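Long-range contacts in MIF (PDB 4DH4), which is a putative macrophage migration inhibitory factor, a small alpha/beta protein of the MIF family from Toxoplasma gondii that assembles as a trimer: residues A[6-11]-A[46-51]; A[58-63]-A[93-98]. One frame throughout, in Å; residues are numbered along the deposited sequence. Where two conformers were deposited one is given.

Contact 1 of 2, residues A[6-11]-A[46-51]; sequences FCPVAA and GQMRFG
Pro-8 and Met-48 meet at the edge of the MIF fold, where the end of strand 2-7 runs into a loop beside the short strand 48-50. No hydrogen bond joins residues 6-11 to 46-51; the contact is van der Waals. The two side chains cross at about a right angle. Met-48 CB lies 4.0 Å from Pro-8 CG, and Met-48 SD lies 3.8 Å from Pro-8 CD. Met-48 has CG anti to its own carbonyl carbon. The next torsion is extended (chi2 -176°), which carries Met-48 SD out to Pro-8 and to within 3.9 Å of Phe-6 O. The chain then bends at chi3, and CE stays close to that carbonyl oxygen. Another ring atom meets backbone: Pro-8 CB lies 3.4 Å from Gly-46 O. Met-48 also packs on Phe-59 and Cys-57. Strand 48-50 pairs antiparallel with a strand of the second subunit and so extends that subunit's sheet. Cys-7 CB points away from 46-51. Cys-7 SG is anti to the backbone N (chi1 -177°) and accepts a nearly straight hydrogen bond from Val-9 N at 3.6 Å.

Contact 2 of 2, residues A[58-63]-A[93-98]; sequences AFIRVA and NRIYTT. With SO4 (sulfate ion), chain B; SO4 (sulfate ion), chain C.
Ala-58 N donates to Arg-94 O at 3.1 Å, the first of five backbone hydrogen bonds between 58-63 and 93-98. Tyr-96 N to Ala-58 O, Ile-60 N to Tyr-96 O, Thr-98 N to Ile-60 O and Val-62 N to Thr-98 O follow. The strands run parallel, with 13° between their directions. Weaker CA-H...O contacts add to these, such as Phe-59 CA to Tyr-96 O at 3.1 Å.

Apolar contacts lie on both faces. Ala-58 CB meets Ile-95 CG1 at 4.1 Å, on the face covered by helix 70-88. Ile-60 and Thr-97 lie side by side there, but the exact fit is doubtful because Ile-60 has two conformers. On the other face Phe-59 CB meets Tyr-96 CB at 4.2 Å.

Polar contacts gather round Arg-61 and Thr-98. A water donates to both Ile-60 O and Thr-98 OG1. Thr-98 OG1 in turn donates to O1 of the chain B sulfate at 2.7 Å. The Arg-61 guanidinium meets both sulfates at its edge, in plane. Arg-61 NE donates to O2 of the chain B sulfate at 2.7 Å. Arg-61 NH1 donates to O2 of the chain C sulfate at 2.9 Å. The anions probably ease repulsion from Arg-61 of the neighbouring subunits.

Parallel strands joined through helix 70-88 form a beta-alpha-beta unit, as in the MIF fold.

Contact 1 closes in the chain before contact 2 opens, and their centres are about 12 Å apart. Both reach the same sheet, in which strands 2-7 and 58-65 are neighbours; strand 48-50 is not one of its strands within the chain. Phe-6 N probably donates to Phe-59 O at 2.8 Å, and the rings of these two residues stack. A second link joins the other two segments: Arg-94 NH1 lies 3.0 Å from Phe-50 O, a probable hydrogen bond, and the Phe-50 and Tyr-96 rings meet edge-to-face. Both contacts touch the second subunit; Tyr-96 to Thr-98 also pair with one of its strands. Lys-2, Lys-102 and residues of the neighbouring subunits also bind the sulfates of contact 2.

Contact 1 of 2, residues A[6-11]-A[46-51]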
loop_
_atom_site.group_PDB
_atom_site.type_symbol
_atom_site.label_atom_id
_atom_site.label_comp_id
_atom_site.label_asym_id
_atom_site.label_seq_id
_atom_site.Cartn_x
_atom_site.Cartn_y
_atom_site.Cartn_z
ATOM N N PHE A 6 1.270 -6.075 -6.351
ATOM C CA PHE A 6 1.387 -4.890 -7.189
ATOM C C PHE A 6 2.351 -5.199 -8.328
ATOM O O PHE A 6 3.495 -5.588 -8.092
ATOM C CB PHE A 6 1.940 -3.707 -6.395
ATOM C CG PHE A 6 1.043 -3.230 -5.290
ATOM C CD1 PHE A 6 1.112 -3.803 -4.021
ATOM C CD2 PHE A 6 0.145 -2.186 -5.509
ATOM C CE1 PHE A 6 0.288 -3.355 -2.993
ATOM C CE2 PHE A 6 -0.688 -1.723 -4.487
ATOM C CZ PHE A 6 -0.618 -2.310 -3.227
ATOM N N CYS A 7 1.889 -5.011 -9.560
ATOM C CA CYS A 7 2.677 -5.402 -10.728
ATOM C C CYS A 7 2.222 -4.608 -11.958
ATOM O O CYS A 7 1.036 -4.326 -12.093
ATOM C CB CYS A 7 2.513 -6.907 -10.950
ATOM S SG CYS A 7 3.476 -7.598 -12.291
ATOM N N PRO A 8 3.168 -4.204 -12.829
ATOM C CA PRO A 8 2.773 -3.471 -14.043
ATOM C C PRO A 8 2.081 -4.330 -15.114
ATOM O O PRO A 8 1.455 -3.775 -16.027
ATOM C CB PRO A 8 4.093 -2.894 -14.572
ATOM C CG PRO A 8 5.170 -3.683 -13.945
ATOM C CD PRO A 8 4.633 -4.335 -12.701
ATOM N N VAL A 9 2.175 -5.654 -14.992
ATOM C CA VAL A 9 1.614 -6.577 -15.997
ATOM C C VAL A 9 0.096 -6.407 -16.143
ATOM O O VAL A 9 -0.644 -6.407 -15.155
ATOM C CB VAL A 9 1.990 -8.060 -15.704
ATOM C CG1 VAL A 9 1.191 -9.025 -16.580
ATOM C CG2 VAL A 9 3.491 -8.292 -15.896
ATOM N N ALA A 10 -0.357 -6.242 -17.386
ATOM C CA ALA A 10 -1.776 -6.100 -17.677
ATOM C C ALA A 10 -2.449 -7.471 -17.675
ATOM O O ALA A 10 -2.781 -8.022 -18.732
ATOM C CB ALA A 10 -1.981 -5.383 -19.017
ATOM N N ALA A 11 -2.634 -8.028 -16.481
ATOM C CA ALA A 11 -3.206 -9.360 -16.328
ATOM C C ALA A 11 -4.692 -9.359 -16.635
ATOM O O ALA A 11 -5.434 -8.475 -16.196
ATOM C CB ALA A 11 -2.958 -9.891 -14.923
ATOM N N GLY A 46 1.218 1.509 -12.591
ATOM C CA GLY A 46 1.889 2.075 -13.753
ATOM C C GLY A 46 3.259 1.421 -13.834
ATOM O O GLY A 46 3.433 0.258 -13.454
ATOM N N GLN A 47 4.243 2.169 -14.309
ATOM C CA GLN A 47 5.589 1.645 -14.476
ATOM C C GLN A 47 6.206 1.228 -13.148
ATOM O O GLN A 47 5.942 1.839 -12.109
ATOM C CB GLN A 47 6.492 2.682 -15.136
ATOM C CG GLN A 47 6.010 3.160 -16.490
ATOM C CD GLN A 47 7.133 3.740 -17.329
ATOM O OE1 GLN A 47 8.276 3.862 -16.876
ATOM N NE2 GLN A 47 6.817 4.091 -18.565
ATOM N N MET A 48 7.022 0.183 -13.207
ATOM C CA MET A 48 7.828 -0.246 -12.072
ATOM C C MET A 48 9.243 -0.555 -12.544
ATOM O O MET A 48 9.441 -1.092 -13.643
ATOM C CB MET A 48 7.200 -1.463 -11.383
ATOM C CG MET A 48 6.076 -1.114 -10.392
ATOM S SD MET A 48 5.404 -2.539 -9.484
ATOM C CE MET A 48 6.895 -3.265 -8.834
ATOM N N ARG A 49 10.222 -0.182 -11.727
ATOM C CA ARG A 49 11.621 -0.492 -11.995
ATOM C C ARG A 49 12.224 -1.236 -10.812
ATOM O O ARG A 49 11.826 -1.019 -9.664
ATOM C CB ARG A 49 12.423 0.783 -12.262
ATOM C CG ARG A 49 12.017 1.513 -13.548
ATOM C CD ARG A 49 12.640 2.894 -13.629
ATOM N NE ARG A 49 14.098 2.851 -13.701
ATOM C CZ ARG A 49 14.795 2.614 -14.811
ATOM N NH1 ARG A 49 16.117 2.599 -14.766
ATOM N NH2 ARG A 49 14.174 2.390 -15.968
ATOM N N PHE A 50 13.177 -2.115 -11.100
ATOM C CA PHE A 50 13.917 -2.832 -10.065
ATOM C C PHE A 50 15.345 -3.041 -10.536
ATOM O O PHE A 50 15.575 -3.505 -11.655
ATOM C CB PHE A 50 13.236 -4.167 -9.714
ATOM C CG PHE A 50 13.952 -4.972 -8.647
ATOM C CD1 PHE A 50 14.428 -4.363 -7.484
ATOM C CD2 PHE A 50 14.114 -6.348 -8.795
ATOM C CE1 PHE A 50 15.087 -5.106 -6.495
ATOM C CE2 PHE A 50 14.769 -7.111 -7.809
ATOM C CZ PHE A 50 15.256 -6.478 -6.653
ATOM N N GLY A 51 16.297 -2.671 -9.682
ATOM C CA GLY A 51 17.715 -2.789 -10.000
ATOM C C GLY A 51 18.191 -1.888 -11.127
ATOM O O GLY A 51 19.220 -2.167 -11.742
#

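Contact 2 of 2, residues A[58-63]-A[93-98]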
loop_
_atom_site.group_PDB
_atom_site.type_symbol
_atom_site.label_atom_id
_atom_site.label_comp_id
_atom_site.label_asym_id
_atom_site.label_seq_id
_atom_site.Cartn_x
_atom_site.Cartn_y
_atom_site.Cartn_z
ATOM N N ALA A 58 7.746 -7.234 -9.575
ATOM C CA ALA A 58 6.541 -7.116 -8.770
ATOM C C ALA A 58 6.905 -6.916 -7.316
ATOM O O ALA A 58 8.014 -7.249 -6.885
ATOM C CB ALA A 58 5.661 -8.357 -8.929
ATOM N N PHE A 59 5.976 -6.350 -6.561
ATOM C CA PHE A 59 6.101 -6.424 -5.121
ATOM C C PHE A 59 4.787 -6.810 -4.487
ATOM O O PHE A 59 3.701 -6.448 -4.969
ATOM C CB PHE A 59 6.723 -5.168 -4.516
ATOM C CG PHE A 59 5.765 -4.064 -4.306
ATOM C CD1 PHE A 59 5.393 -3.247 -5.358
ATOM C CD2 PHE A 59 5.220 -3.839 -3.053
ATOM C CE1 PHE A 59 4.486 -2.224 -5.152
ATOM C CE2 PHE A 59 4.321 -2.820 -2.840
ATOM C CZ PHE A 59 3.956 -2.002 -3.890
ATOM N N ILE A 60 4.869 -7.598 -3.429
ATOM C CA ILE A 60 3.654 -8.021 -2.766
ATOM C C ILE A 60 3.766 -7.755 -1.270
ATOM O O ILE A 60 4.828 -7.932 -0.664
ATOM C CB ILE A 60 3.224 -9.496 -3.134
ATOM C CG1 ILE A 60 3.648 -10.517 -2.084
ATOM C CG2 ILE A 60 3.697 -9.908 -4.539
ATOM C CD1 ILE A 60 2.625 -10.717 -1.008
ATOM N N ARG A 61 2.662 -7.301 -0.696
ATOM C CA ARG A 61 2.594 -6.970 0.724
ATOM C C ARG A 61 1.738 -7.999 1.426
ATOM O O ARG A 61 0.571 -8.181 1.063
ATOM C CB ARG A 61 1.980 -5.577 0.936
ATOM C CG ARG A 61 2.719 -4.423 0.271
ATOM C CD ARG A 61 2.224 -3.088 0.832
ATOM N NE ARG A 61 2.630 -2.923 2.229
ATOM C CZ ARG A 61 1.793 -2.859 3.260
ATOM N NH1 ARG A 61 0.474 -2.915 3.068
ATOM N NH2 ARG A 61 2.276 -2.722 4.486
ATOM N N VAL A 62 2.298 -8.684 2.419
ATOM C CA VAL A 62 1.502 -9.621 3.216
ATOM C C VAL A 62 1.504 -9.285 4.710
ATOM O O VAL A 62 2.552 -9.038 5.304
ATOM C CB VAL A 62 1.818 -11.140 2.909
ATOM C CG1 VAL A 62 3.142 -11.309 2.192
ATOM C CG2 VAL A 62 1.708 -12.029 4.157
ATOM N N ALA A 63 0.304 -9.264 5.285
ATOM C CA ALA A 63 0.079 -8.879 6.689
ATOM C C ALA A 63 -0.732 -9.950 7.398
ATOM O O ALA A 63 -1.608 -10.572 6.801
ATOM C CB ALA A 63 -0.667 -7.545 6.765
ATOM N N ASN A 93 13.029 -13.910 -9.035
ATOM C CA ASN A 93 14.101 -13.065 -8.493
ATOM C C ASN A 93 13.918 -11.556 -8.710
ATOM O O ASN A 93 14.742 -10.757 -8.253
ATOM C CB ASN A 93 15.500 -13.539 -8.956
ATOM C CG ASN A 93 15.797 -13.235 -10.428
ATOM O OD1 ASN A 93 15.001 -12.619 -11.151
ATOM N ND2 ASN A 93 16.966 -13.682 -10.880
ATOM N N ARG A 94 12.840 -11.177 -9.396
ATOM C CA ARG A 94 12.461 -9.767 -9.530
ATOM C C ARG A 94 11.172 -9.453 -8.767
ATOM O O ARG A 94 10.482 -8.487 -9.062
ATOM C CB ARG A 94 12.370 -9.356 -11.004
ATOM C CG ARG A 94 13.758 -9.239 -11.635
ATOM C CD ARG A 94 13.743 -8.794 -13.080
ATOM N NE ARG A 94 13.263 -7.430 -13.298
ATOM C CZ ARG A 94 13.942 -6.315 -13.017
ATOM N NH1 ARG A 94 15.147 -6.362 -12.452
ATOM N NH2 ARG A 94 13.402 -5.140 -13.299
ATOM N N ILE A 95 10.880 -10.277 -7.763
ATOM C CA ILE A 95 9.708 -10.080 -6.917
ATOM C C ILE A 95 10.132 -9.873 -5.477
ATOM O O ILE A 95 10.835 -10.721 -4.901
ATOM C CB ILE A 95 8.735 -11.282 -7.012
ATOM C CG1 ILE A 95 8.265 -11.454 -8.454
ATOM C CG2 ILE A 95 7.533 -11.105 -6.050
ATOM C CD1 ILE A 95 7.557 -12.763 -8.714
ATOM N N TYR A 96 9.737 -8.726 -4.918
ATOM C CA TYR A 96 9.917 -8.453 -3.493
ATOM C C TYR A 96 8.627 -8.763 -2.761
ATOM O O TYR A 96 7.555 -8.307 -3.165
ATOM C CB TYR A 96 10.259 -6.985 -3.232
ATOM C CG TYR A 96 11.732 -6.604 -3.243
ATOM C CD1 TYR A 96 12.748 -7.572 -3.158
ATOM C CD2 TYR A 96 12.106 -5.253 -3.290
ATOM C CE1 TYR A 96 14.102 -7.197 -3.160
ATOM C CE2 TYR A 96 13.447 -4.870 -3.283
ATOM C CZ TYR A 96 14.437 -5.847 -3.214
ATOM O OH TYR A 96 15.769 -5.471 -3.205
ATOM N N THR A 97 8.733 -9.533 -1.683
ATOM C CA THR A 97 7.606 -9.760 -0.781
ATOM C C THR A 97 8.006 -9.244 0.598
ATOM O O THR A 97 9.056 -9.628 1.116
ATOM C CB THR A 97 7.222 -11.258 -0.699
ATOM O OG1 THR A 97 6.961 -11.774 -2.012
ATOM C CG2 THR A 97 5.972 -11.436 0.145
ATOM N N THR A 98 7.193 -8.357 1.169
ATOM C CA THR A 98 7.454 -7.850 2.525
ATOM C C THR A 98 6.306 -8.191 3.457
ATOM O O THR A 98 5.141 -8.260 3.035
ATOM C CB THR A 98 7.765 -6.328 2.556
ATOM O OG1 THR A 98 6.600 -5.576 2.189
ATOM C CG2 THR A 98 8.916 -5.986 1.617
HETATM S S SO4 B . 6.087 -2.559 3.703
HETATM O O1 SO4 B . 7.328 -3.143 3.192
HETATM O O2 SO4 B . 5.225 -2.273 2.566
HETATM O O3 SO4 B . 5.480 -3.518 4.604
HETATM O O4 SO4 B . 6.432 -1.318 4.399
HETATM S S SO4 C . -0.911 -3.195 6.803
HETATM O O1 SO4 C . -1.969 -4.074 7.299
HETATM O O2 SO4 C . -1.238 -2.830 5.432
HETATM O O3 SO4 C . -0.858 -2.030 7.664
HETATM O O4 SO4 C . 0.346 -3.943 6.841
HETATM O O HOH W 1 6.290 -5.625 -0.588
#